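Local coordinates for protein citryl-CoA lyase (PDB 6HXP) that probably cleaves citryl-CoA into acetyl-CoA and oxaloacetate, and binds coenzyme A as a four-chain assembly of the citrate synthase family, at residues R20-L25 with I37-K42. Residues are numbered along the deposited sequence; the frame is centred on the assembly and turned at random.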
# COMPACT_ATOMS: atom_id res chain seq x y z
N ARG A 20 9.61 -25.23 -3.94
CA ARG A 20 10.93 -25.54 -4.54
C ARG A 20 11.10 -27.06 -4.64
O ARG A 20 12.20 -27.60 -4.42
CB ARG A 20 12.04 -24.90 -3.75
CG ARG A 20 11.93 -23.39 -3.64
CD ARG A 20 12.12 -22.66 -4.98
NE ARG A 20 12.30 -21.23 -4.74
CZ ARG A 20 12.45 -20.31 -5.70
NH1 ARG A 20 12.39 -20.67 -7.00
NH2 ARG A 20 12.64 -19.03 -5.37
N GLY A 21 10.04 -27.74 -5.02
CA GLY A 21 10.07 -29.18 -5.22
C GLY A 21 9.82 -30.04 -4.00
O GLY A 21 9.61 -31.25 -4.15
N TYR A 22 9.84 -29.46 -2.81
CA TYR A 22 9.59 -30.26 -1.60
C TYR A 22 8.15 -30.16 -1.17
O TYR A 22 7.58 -29.06 -1.17
CB TYR A 22 10.49 -29.79 -0.45
CG TYR A 22 11.97 -30.03 -0.67
CD1 TYR A 22 12.52 -31.30 -0.56
CD2 TYR A 22 12.82 -28.99 -1.00
CE1 TYR A 22 13.88 -31.53 -0.80
CE2 TYR A 22 14.17 -29.19 -1.23
CZ TYR A 22 14.71 -30.47 -1.14
OH TYR A 22 16.03 -30.72 -1.37
N ARG A 23 7.59 -31.28 -0.74
CA ARG A 23 6.21 -31.32 -0.24
C ARG A 23 6.12 -30.45 1.01
O ARG A 23 6.79 -30.72 2.02
CB ARG A 23 5.86 -32.75 0.08
CG ARG A 23 4.44 -32.96 0.51
CD ARG A 23 4.22 -34.46 0.76
NE ARG A 23 2.84 -34.73 1.14
CZ ARG A 23 2.45 -35.20 2.32
NH1 ARG A 23 3.35 -35.46 3.27
NH2 ARG A 23 1.17 -35.41 2.57
N LEU A 24 5.27 -29.42 0.96
CA LEU A 24 5.14 -28.50 2.11
C LEU A 24 4.78 -29.25 3.38
O LEU A 24 5.37 -28.96 4.42
CB LEU A 24 4.15 -27.40 1.80
CG LEU A 24 3.99 -26.34 2.94
CD1 LEU A 24 5.32 -25.79 3.40
CD2 LEU A 24 3.11 -25.21 2.47
N LEU A 25 3.92 -30.26 3.31
CA LEU A 25 3.55 -31.00 4.50
C LEU A 25 4.70 -31.76 5.11
O LEU A 25 4.66 -32.02 6.32
CB LEU A 25 2.33 -31.87 4.23
CG LEU A 25 1.06 -30.93 4.10
CD1 LEU A 25 -0.12 -31.67 4.16
CD2 LEU A 25 0.99 -29.83 5.20
N ILE A 37 12.48 -20.30 5.03
CA ILE A 37 12.72 -19.04 4.35
C ILE A 37 13.94 -19.14 3.44
O ILE A 37 13.92 -18.71 2.29
CB ILE A 37 12.91 -17.93 5.40
CG1 ILE A 37 11.54 -17.64 6.06
CG2 ILE A 37 13.49 -16.67 4.78
CD1 ILE A 37 11.63 -16.88 7.37
N TYR A 38 15.01 -19.72 3.97
CA TYR A 38 16.21 -19.90 3.15
C TYR A 38 15.80 -20.72 1.90
O TYR A 38 16.18 -20.37 0.78
CB TYR A 38 17.31 -20.60 3.93
CG TYR A 38 18.58 -20.75 3.11
CD1 TYR A 38 18.72 -21.77 2.16
CD2 TYR A 38 19.66 -19.89 3.29
CE1 TYR A 38 19.87 -21.90 1.40
CE2 TYR A 38 20.81 -20.00 2.51
CZ TYR A 38 20.92 -21.02 1.57
OH TYR A 38 22.05 -21.14 0.77
N LEU A 39 15.12 -21.84 2.11
CA LEU A 39 14.74 -22.68 0.98
C LEU A 39 13.94 -21.92 -0.06
O LEU A 39 14.22 -22.03 -1.26
CB LEU A 39 13.93 -23.87 1.51
CG LEU A 39 13.25 -24.73 0.43
CD1 LEU A 39 14.26 -25.40 -0.45
CD2 LEU A 39 12.29 -25.72 1.08
N ILE A 40 12.88 -21.19 0.37
CA ILE A 40 12.03 -20.58 -0.63
C ILE A 40 12.77 -19.51 -1.40
O ILE A 40 12.50 -19.32 -2.58
CB ILE A 40 10.70 -20.11 -0.06
CG1 ILE A 40 9.68 -19.94 -1.24
CG2 ILE A 40 10.83 -18.85 0.80
CD1 ILE A 40 8.28 -19.76 -0.72
N LEU A 41 13.67 -18.79 -0.72
CA LEU A 41 14.42 -17.72 -1.38
C LEU A 41 15.56 -18.22 -2.25
O LEU A 41 15.79 -17.69 -3.34
CB LEU A 41 14.95 -16.72 -0.37
CG LEU A 41 13.91 -15.99 0.47
CD1 LEU A 41 14.58 -15.07 1.46
CD2 LEU A 41 12.91 -15.25 -0.43
N LYS A 42 16.35 -19.18 -1.72
CA LYS A 42 17.52 -19.67 -2.46
C LYS A 42 17.17 -20.73 -3.49
O LYS A 42 17.86 -20.86 -4.51
CB LYS A 42 18.51 -20.31 -1.45
CG LYS A 42 19.90 -20.68 -2.07
CD LYS A 42 20.82 -19.41 -2.19
CE LYS A 42 22.15 -19.54 -2.81
NZ LYS A 42 23.04 -20.39 -1.99
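Arg-20, at the turn of a β-hairpin, faces the last turn of helix 33-42, its CA 6.4 Å from the CA of Ile-40. The principle is that one arginine can tie a loop to the last turn of a helix by putting two N-H groups on a single carbonyl. A bend at chi2 (-66°) carries the Arg-20 chain across the end of the helix, with CG 3.6 Å from Leu-39 O, and brings the guanidinium edge-on to the next carbonyl. There NE (2.9 Å) and NH2 (2.8 Å) of Arg-20 both donate to Ile-40 O, which lies in the guanidinium plane. NH2 approaches almost head-on (C=O...N angle 164°), whereas NE stands above the carbonyl plane. An alanine in place of Arg-20 would probably leave Ile-40 O without both donors and the hairpin turn less firmly tied to the helix. Beside this grip, Leu-39 CD1 meets the ring edge of Tyr-22 at CE2 (3.9 Å) and touches Arg-20 CB. Arg-250 of the third subunit packs on Tyr-22 and hydrogen-bonds Arg-20 O. Arg-20 and Gly-21, with near type I' turn angles, join strands 16-19 and 22-23; the whole is a two-residue β-hairpin held against a helix end by a side-on arginine grip.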